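Local structure of flagellar brake protein YcgR (Klebsiella pneumoniae, 5KEC) at residues 50-55 against 93-98; 161-166 against 182-187. The protein binds the second messenger c-di-GMP and probably activates transcription of type 3 fimbriae genes, consistent with a role in biofilm formation. All coordinates share one frame; numbering follows the deposited sequence.

Interaction 1. Residues 50-55 against 93-98; sequences EFHIQT and GIRYAF
Tyr96 N donates to Ile53 O at 2.8 Å, the shortest of six backbone bonds that join two antiparallel neighbours in the N-terminal sheet of the MrkH/YcgR-like domain. Phe51–Phe98, Ile53–Tyr96 and Thr55–Ile94 form the hydrogen-bonded pairs. Between them, His52–Ala97 and Gln54–Arg95 are non-hydrogen-bonded pairs.

Phe51, Ile53, Thr55, Ile94, Tyr96 and Phe98 share one face. With CG set between its backbone N and carbonyl carbon (chi1 70°), Phe51 lays its ring against Phe98 CB, a CH-pi contact 3.7 Å from the ring centroid. The two phenyl planes are nearly parallel, 15° apart, but offset so that little ring area is shared; Phe67 meets both rings edge-to-face. Ile53 CG1 comes to the edge of the Phe98 ring, near its plane, and Ile53 CD1 reaches Tyr96 CD1. The Tyr96 hydroxyl is bonded to Arg57 O and Ile59 N, just beyond the first strand.

At the start of strand 50-55, Glu50 OE2 bonds to Thr83 OG1 and Glu50 OE1 forms a salt bridge with Lys84, both partners on the adjoining strand 74-87.

On the other face, the His52 ring and the Arg95 chain run alongside each other in the same direction, with ring and guanidinium planes 30° apart. Arg95 forms a salt bridge with Asp86, also on strand 74-87. Ala97 CB, paired across from His52, touches its imidazole, 3.6 Å from both NE2 and CD2 of His52.

Interaction 2. Residues 161-166 against 182-187; sequences HNALLK and LVVKNV
His161 CG stands anti to its backbone N (chi1 177°), while Lys185 bends at chi2 (-57°) before running extended to NZ; the two residues, with Asn162, join the entry of a beta hairpin to its second strand. This antiparallel hairpin, 164-171 with 177-193, belongs to the C-terminal sheet. His161 ND1 donates to Lys185 O at 3.0 Å, the oxygen lying in the imidazole plane. Lys185 NZ donates to Asn162 OD1 at 2.8 Å, in the amide's carbonyl plane, and Val183 CG1 also touches that oxygen. The backbone of Asn162 adds a bond from its N to Val184 O.

Farther along, Val184 N binds Ala163 O, and Leu165 and Leu182 form a hydrogen-bonded pair with bonds in both directions. Leu165 and Leu182 meet CB to CB at 4.0 Å on one face, where Leu182 also packs on Phe209. Lys185 and Asn186 both face Ser206 in a classic beta bulge; Asn186 and Ser206 each contact a c-di-GMP molecule in the ligand-bound protein, so the bulge lies among nucleotide-binding residues. On the other face, Leu164 CD1 presses on Val183 CG2 at 3.4 Å, tighter than usual for two carbons.

Overall arrangement
From the N terminus, the chain first closes interaction 1, where strand 94-99 returns to strand 50-55 after 37 intervening residues that contain strands 64-71 and 74-87. It thereby joins two neighbouring strands of the N-terminal sheet. The chain then passes through the c-di-GMP-binding arginines Arg109, Arg110, Arg111 and Arg114 into the second sheet. There interaction 2 closes a shorter loop of 15 residues, pairing the two arms of a hairpin. The loops are in series, neither enclosing nor crossing the other. Their centres are 27 Å apart and their nearest atoms about 13 Å, without touching, so each ties together its own sheet.

Interaction 1. Residues 50-55 against 93-98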
ATOM      1  N   GLU B  50      -4.241  12.548  18.197  1.00 29.75           N
ATOM      2  CA  GLU B  50      -4.874  12.224  16.922  1.00 28.86           C
ATOM      3  C   GLU B  50      -4.846  13.386  15.932  1.00 24.91           C
ATOM      4  O   GLU B  50      -4.684  14.539  16.316  1.00 21.70           O
ATOM      5  CB  GLU B  50      -6.326  11.795  17.154  1.00 40.00           C
ATOM      6  CG  GLU B  50      -6.481  10.490  17.914  1.00 49.11           C
ATOM      7  CD  GLU B  50      -7.908  10.239  18.368  1.00 54.34           C
ATOM      8  OE1 GLU B  50      -8.669  11.222  18.525  1.00 37.20           O
ATOM      9  OE2 GLU B  50      -8.263   9.056  18.571  1.00 52.48           O
ATOM     10  N   PHE B  51      -4.980  13.067  14.651  1.00 24.23           N
ATOM     11  CA  PHE B  51      -5.187  14.092  13.636  1.00 27.16           C
ATOM     12  C   PHE B  51      -6.409  13.723  12.823  1.00 23.99           C
ATOM     13  O   PHE B  51      -6.724  12.546  12.672  1.00 32.75           O
ATOM     14  CB  PHE B  51      -3.965  14.247  12.728  1.00 22.66           C
ATOM     15  CG  PHE B  51      -3.740  13.086  11.799  1.00 25.34           C
ATOM     16  CD1 PHE B  51      -4.321  13.067  10.539  1.00 23.37           C
ATOM     17  CD2 PHE B  51      -2.936  12.019  12.183  1.00 24.66           C
ATOM     18  CE1 PHE B  51      -4.109  12.000   9.674  1.00 22.19           C
ATOM     19  CE2 PHE B  51      -2.717  10.945  11.327  1.00 20.42           C
ATOM     20  CZ  PHE B  51      -3.310  10.934  10.072  1.00 23.43           C
ATOM     21  N   HIS B  52      -7.101  14.728  12.299  1.00 23.34           N
ATOM     22  CA  HIS B  52      -8.329  14.484  11.555  1.00 26.70           C
ATOM     23  C   HIS B  52      -8.197  14.852  10.096  1.00 27.58           C
ATOM     24  O   HIS B  52      -7.459  15.763   9.741  1.00 22.75           O
ATOM     25  CB  HIS B  52      -9.481  15.294  12.141  1.00 22.98           C
ATOM     26  CG  HIS B  52      -9.849  14.893  13.529  1.00 26.99           C
ATOM     27  ND1 HIS B  52     -11.010  15.318  14.140  1.00 38.56           N
ATOM     28  CD2 HIS B  52      -9.215  14.105  14.426  1.00 33.80           C
ATOM     29  CE1 HIS B  52     -11.070  14.810  15.359  1.00 50.39           C
ATOM     30  NE2 HIS B  52      -9.993  14.070  15.557  1.00 40.21           N
ATOM     31  N   ILE B  53      -8.935  14.136   9.259  1.00 28.73           N
ATOM     32  CA  ILE B  53      -9.171  14.557   7.891  1.00 28.01           C
ATOM     33  C   ILE B  53     -10.645  14.319   7.597  1.00 26.29           C
ATOM     34  O   ILE B  53     -11.311  13.568   8.311  1.00 32.80           O
ATOM     35  CB  ILE B  53      -8.286  13.793   6.895  1.00 26.32           C
ATOM     36  CG1 ILE B  53      -8.525  12.290   7.006  1.00 28.70           C
ATOM     37  CG2 ILE B  53      -6.805  14.129   7.115  1.00 19.29           C
ATOM     38  CD1 ILE B  53      -9.513  11.761   5.994  1.00 37.35           C
ATOM     39  N   GLN B  54     -11.155  14.967   6.555  1.00 19.53           N
ATOM     40  CA  GLN B  54     -12.555  14.831   6.182  1.00 20.05           C
ATOM     41  C   GLN B  54     -12.666  14.504   4.711  1.00 24.34           C
ATOM     42  O   GLN B  54     -11.964  15.084   3.877  1.00 30.84           O
ATOM     43  CB  GLN B  54     -13.328  16.118   6.503  1.00 21.78           C
ATOM     44  CG  GLN B  54     -13.392  16.449   7.998  1.00 22.10           C
ATOM     45  CD  GLN B  54     -13.863  17.871   8.259  1.00 20.71           C
ATOM     46  OE1 GLN B  54     -14.529  18.474   7.422  1.00 31.81           O
ATOM     47  NE2 GLN B  54     -13.501  18.418   9.414  1.00 26.33           N
ATOM     48  N   THR B  55     -13.551  13.567   4.391  1.00 25.30           N
ATOM     49  CA  THR B  55     -13.730  13.126   3.022  1.00 28.89           C
ATOM     50  C   THR B  55     -15.006  12.305   2.901  1.00 34.48           C
ATOM     51  O   THR B  55     -15.440  11.679   3.862  1.00 33.60           O
ATOM     52  CB  THR B  55     -12.534  12.273   2.557  1.00 31.29           C
ATOM     53  OG1 THR B  55     -12.787  11.763   1.243  1.00 29.64           O
ATOM     54  CG2 THR B  55     -12.315  11.109   3.506  1.00 39.02           C
ATOM     55  N   GLY B  93     -20.263  15.165   5.396  1.00 63.82           N
ATOM     56  CA  GLY B  93     -19.048  14.440   5.081  1.00 51.05           C
ATOM     57  C   GLY B  93     -18.614  13.587   6.255  1.00 50.40           C
ATOM     58  O   GLY B  93     -19.206  13.650   7.332  1.00 42.98           O
ATOM     59  N   ILE B  94     -17.582  12.779   6.049  1.00 43.47           N
ATOM     60  CA  ILE B  94     -17.070  11.926   7.110  1.00 40.52           C
ATOM     61  C   ILE B  94     -15.815  12.512   7.733  1.00 35.91           C
ATOM     62  O   ILE B  94     -14.854  12.830   7.035  1.00 34.28           O
ATOM     63  CB  ILE B  94     -16.744  10.515   6.602  1.00 34.98           C
ATOM     64  CG1 ILE B  94     -18.000   9.854   6.034  1.00 39.05           C
ATOM     65  CG2 ILE B  94     -16.152   9.682   7.724  1.00 35.17           C
ATOM     66  CD1 ILE B  94     -17.726   8.932   4.858  1.00 44.06           C
ATOM     67  N   ARG B  95     -15.838  12.658   9.050  1.00 41.18           N
ATOM     68  CA  ARG B  95     -14.667  13.069   9.803  1.00 37.21           C
ATOM     69  C   ARG B  95     -13.948  11.825  10.306  1.00 35.31           C
ATOM     70  O   ARG B  95     -14.496  11.063  11.102  1.00 33.88           O
ATOM     71  CB  ARG B  95     -15.073  13.960  10.978  1.00 41.60           C
ATOM     72  CG  ARG B  95     -13.908  14.442  11.824  1.00 52.32           C
ATOM     73  CD  ARG B  95     -14.360  15.450  12.876  1.00 69.58           C
ATOM     74  NE  ARG B  95     -15.065  14.826  13.995  1.00 79.30           N
ATOM     75  CZ  ARG B  95     -16.388  14.755  14.104  1.00 87.31           C
ATOM     76  NH1 ARG B  95     -17.167  15.272  13.161  1.00 85.66           N
ATOM     77  NH2 ARG B  95     -16.937  14.167  15.161  1.00 89.44           N
ATOM     78  N   TYR B  96     -12.732  11.615   9.814  1.00 29.72           N
ATOM     79  CA  TYR B  96     -11.895  10.503  10.250  1.00 32.10           C
ATOM     80  C   TYR B  96     -10.870  10.970  11.271  1.00 38.93           C
ATOM     81  O   TYR B  96     -10.211  11.994  11.078  1.00 32.98           O
ATOM     82  CB  TYR B  96     -11.142   9.904   9.063  1.00 32.22           C
ATOM     83  CG  TYR B  96     -12.006   9.173   8.066  1.00 36.77           C
ATOM     84  CD1 TYR B  96     -12.475   9.809   6.926  1.00 27.41           C
ATOM     85  CD2 TYR B  96     -12.343   7.838   8.258  1.00 33.98           C
ATOM     86  CE1 TYR B  96     -13.253   9.139   6.009  1.00 28.62           C
ATOM     87  CE2 TYR B  96     -13.124   7.160   7.345  1.00 38.04           C
ATOM     88  CZ  TYR B  96     -13.576   7.819   6.221  1.00 31.85           C
ATOM     89  OH  TYR B  96     -14.352   7.152   5.308  1.00 36.04           O
ATOM     90  N   ALA B  97     -10.721  10.212  12.350  1.00 29.79           N
ATOM     91  CA  ALA B  97      -9.659  10.476  13.307  1.00 33.27           C
ATOM     92  C   ALA B  97      -8.623   9.361  13.239  1.00 32.70           C
ATOM     93  O   ALA B  97      -8.959   8.180  13.325  1.00 39.08           O
ATOM     94  CB  ALA B  97     -10.220  10.610  14.713  1.00 35.41           C
ATOM     95  N   PHE B  98      -7.363   9.743  13.062  1.00 33.70           N
ATOM     96  CA  PHE B  98      -6.263   8.794  12.996  1.00 27.66           C
ATOM     97  C   PHE B  98      -5.337   9.044  14.177  1.00 26.97           C
ATOM     98  O   PHE B  98      -5.180  10.180  14.614  1.00 35.12           O
ATOM     99  CB  PHE B  98      -5.478   8.972  11.688  1.00 25.77           C
ATOM    100  CG  PHE B  98      -6.232   8.555  10.453  1.00 30.52           C
ATOM    101  CD1 PHE B  98      -6.126   7.262   9.965  1.00 30.01           C
ATOM    102  CD2 PHE B  98      -7.022   9.463   9.766  1.00 24.57           C
ATOM    103  CE1 PHE B  98      -6.810   6.875   8.830  1.00 31.98           C
ATOM    104  CE2 PHE B  98      -7.711   9.085   8.635  1.00 19.23           C
ATOM    105  CZ  PHE B  98      -7.605   7.787   8.162  1.00 21.48           C
TER

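Interaction 2. Residues 161-166 against 182-187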
ATOM      1  N   HIS B 161     -13.733  -9.020  -3.664  1.00 31.41           N
ATOM      2  CA  HIS B 161     -12.994  -7.989  -2.950  1.00 35.25           C
ATOM      3  C   HIS B 161     -12.758  -8.369  -1.485  1.00 41.80           C
ATOM      4  O   HIS B 161     -13.665  -8.829  -0.793  1.00 40.90           O
ATOM      5  CB  HIS B 161     -13.709  -6.643  -3.054  1.00 32.52           C
ATOM      6  CG  HIS B 161     -13.041  -5.548  -2.285  1.00 39.74           C
ATOM      7  ND1 HIS B 161     -11.946  -4.862  -2.767  1.00 44.89           N
ATOM      8  CD2 HIS B 161     -13.299  -5.031  -1.062  1.00 41.42           C
ATOM      9  CE1 HIS B 161     -11.566  -3.964  -1.878  1.00 57.79           C
ATOM     10  NE2 HIS B 161     -12.370  -4.045  -0.832  1.00 57.14           N
ATOM     11  N   ASN B 162     -11.521  -8.175  -1.033  1.00 33.81           N
ATOM     12  CA  ASN B 162     -11.104  -8.538   0.319  1.00 35.99           C
ATOM     13  C   ASN B 162     -11.137 -10.035   0.600  1.00 34.87           C
ATOM     14  O   ASN B 162     -10.909 -10.462   1.733  1.00 34.79           O
ATOM     15  CB  ASN B 162     -11.910  -7.782   1.377  1.00 45.54           C
ATOM     16  CG  ASN B 162     -11.314  -6.430   1.699  1.00 51.52           C
ATOM     17  OD1 ASN B 162     -10.090  -6.265   1.506  1.00 43.18           O
ATOM     18  ND2 ASN B 162     -12.062  -5.534   2.142  1.00 57.93           N
ATOM     19  N   ALA B 163     -11.420 -10.837  -0.419  1.00 33.24           N
ATOM     20  CA  ALA B 163     -11.326 -12.277  -0.248  1.00 32.05           C
ATOM     21  C   ALA B 163      -9.890 -12.604   0.140  1.00 33.41           C
ATOM     22  O   ALA B 163      -8.951 -11.892  -0.228  1.00 23.57           O
ATOM     23  CB  ALA B 163     -11.722 -13.010  -1.518  1.00 28.19           C
ATOM     24  N   LEU B 164      -9.727 -13.679   0.893  1.00 28.86           N
ATOM     25  CA  LEU B 164      -8.422 -14.070   1.374  1.00 29.43           C
ATOM     26  C   LEU B 164      -7.963 -15.345   0.684  1.00 31.52           C
ATOM     27  O   LEU B 164      -8.702 -16.328   0.614  1.00 33.08           O
ATOM     28  CB  LEU B 164      -8.480 -14.289   2.883  1.00 38.44           C
ATOM     29  CG  LEU B 164      -7.157 -14.264   3.643  1.00 46.89           C
ATOM     30  CD1 LEU B 164      -6.574 -12.862   3.622  1.00 47.88           C
ATOM     31  CD2 LEU B 164      -7.366 -14.734   5.069  1.00 54.58           C
ATOM     32  N   LEU B 165      -6.741 -15.322   0.171  1.00 27.65           N
ATOM     33  CA  LEU B 165      -6.094 -16.526  -0.327  1.00 23.29           C
ATOM     34  C   LEU B 165      -5.066 -16.953   0.707  1.00 32.36           C
ATOM     35  O   LEU B 165      -3.965 -16.400   0.770  1.00 31.86           O
ATOM     36  CB  LEU B 165      -5.406 -16.261  -1.666  1.00 24.13           C
ATOM     37  CG  LEU B 165      -6.284 -15.807  -2.829  1.00 32.31           C
ATOM     38  CD1 LEU B 165      -5.436 -15.513  -4.067  1.00 27.43           C
ATOM     39  CD2 LEU B 165      -7.351 -16.845  -3.128  1.00 30.55           C
ATOM     40  N   LYS B 166      -5.428 -17.925   1.535  1.00 36.57           N
ATOM     41  CA  LYS B 166      -4.543 -18.351   2.607  1.00 24.04           C
ATOM     42  C   LYS B 166      -3.570 -19.422   2.145  1.00 25.30           C
ATOM     43  O   LYS B 166      -3.913 -20.279   1.335  1.00 22.21           O
ATOM     44  CB  LYS B 166      -5.354 -18.851   3.804  1.00 43.87           C
ATOM     45  CG  LYS B 166      -6.361 -19.942   3.471  1.00 56.13           C
ATOM     46  CD  LYS B 166      -7.256 -20.230   4.672  1.00 66.11           C
ATOM     47  CE  LYS B 166      -7.879 -18.942   5.204  1.00 67.07           C
ATOM     48  NZ  LYS B 166      -8.819 -19.175   6.338  1.00 72.32           N
ATOM     49  N   LEU B 182      -2.728 -13.842   0.914  1.00 25.08           N
ATOM     50  CA  LEU B 182      -3.021 -12.734   0.018  1.00 33.86           C
ATOM     51  C   LEU B 182      -4.438 -12.224   0.236  1.00 22.85           C
ATOM     52  O   LEU B 182      -5.368 -13.004   0.423  1.00 30.42           O
ATOM     53  CB  LEU B 182      -2.845 -13.155  -1.440  1.00 31.83           C
ATOM     54  CG  LEU B 182      -1.489 -13.739  -1.835  1.00 35.17           C
ATOM     55  CD1 LEU B 182      -1.562 -14.323  -3.240  1.00 32.08           C
ATOM     56  CD2 LEU B 182      -0.395 -12.690  -1.730  1.00 32.23           C
ATOM     57  N   VAL B 183      -4.591 -10.908   0.203  1.00 28.00           N
ATOM     58  CA  VAL B 183      -5.909 -10.293   0.259  1.00 23.32           C
ATOM     59  C   VAL B 183      -6.231  -9.735  -1.118  1.00 25.49           C
ATOM     60  O   VAL B 183      -5.548  -8.837  -1.607  1.00 21.20           O
ATOM     61  CB  VAL B 183      -5.959  -9.158   1.293  1.00 31.25           C
ATOM     62  CG1 VAL B 183      -7.301  -8.437   1.234  1.00 32.08           C
ATOM     63  CG2 VAL B 183      -5.690  -9.703   2.698  1.00 31.55           C
ATOM     64  N   VAL B 184      -7.256 -10.288  -1.750  1.00 24.79           N
ATOM     65  CA  VAL B 184      -7.673  -9.848  -3.070  1.00 27.16           C
ATOM     66  C   VAL B 184      -8.222  -8.427  -2.984  1.00 33.49           C
ATOM     67  O   VAL B 184      -9.099  -8.147  -2.173  1.00 28.72           O
ATOM     68  CB  VAL B 184      -8.738 -10.797  -3.652  1.00 30.58           C
ATOM     69  CG1 VAL B 184      -9.243 -10.283  -5.002  1.00 29.60           C
ATOM     70  CG2 VAL B 184      -8.167 -12.201  -3.783  1.00 24.07           C
ATOM     71  N   LYS B 185      -7.692  -7.531  -3.810  1.00 30.97           N
ATOM     72  CA  LYS B 185      -8.101  -6.127  -3.777  1.00 39.77           C
ATOM     73  C   LYS B 185      -8.892  -5.711  -5.007  1.00 48.03           C
ATOM     74  O   LYS B 185      -9.846  -4.942  -4.906  1.00 49.64           O
ATOM     75  CB  LYS B 185      -6.887  -5.206  -3.626  1.00 31.65           C
ATOM     76  CG  LYS B 185      -6.320  -5.157  -2.221  1.00 31.10           C
ATOM     77  CD  LYS B 185      -7.396  -4.735  -1.247  1.00 38.72           C
ATOM     78  CE  LYS B 185      -6.922  -4.807   0.189  1.00 48.22           C
ATOM     79  NZ  LYS B 185      -8.031  -4.455   1.125  1.00 49.61           N
ATOM     80  N   ASN B 186      -8.490  -6.215  -6.168  1.00 45.76           N
ATOM     81  CA  ASN B 186      -9.086  -5.775  -7.421  1.00 42.49           C
ATOM     82  C   ASN B 186      -8.926  -6.804  -8.532  1.00 35.25           C
ATOM     83  O   ASN B 186      -7.854  -7.372  -8.712  1.00 35.96           O
ATOM     84  CB  ASN B 186      -8.463  -4.445  -7.851  1.00 47.12           C
ATOM     85  CG  ASN B 186      -9.474  -3.498  -8.457  1.00 73.60           C
ATOM     86  OD1 ASN B 186     -10.204  -2.809  -7.741  1.00 84.96           O
ATOM     87  ND2 ASN B 186      -9.517  -3.447  -9.784  1.00 80.41           N
ATOM     88  N   VAL B 187      -9.999  -7.047  -9.274  1.00 31.19           N
ATOM     89  CA  VAL B 187      -9.921  -7.937 -10.419  1.00 25.99           C
ATOM     90  C   VAL B 187     -10.385  -7.205 -11.677  1.00 33.05           C
ATOM     91  O   VAL B 187     -11.484  -6.644 -11.707  1.00 28.70           O
ATOM     92  CB  VAL B 187     -10.778  -9.207 -10.215  1.00 29.95           C
ATOM     93  CG1 VAL B 187     -10.623 -10.149 -11.402  1.00 23.80           C
ATOM     94  CG2 VAL B 187     -10.395  -9.916  -8.912  1.00 38.74           C
TER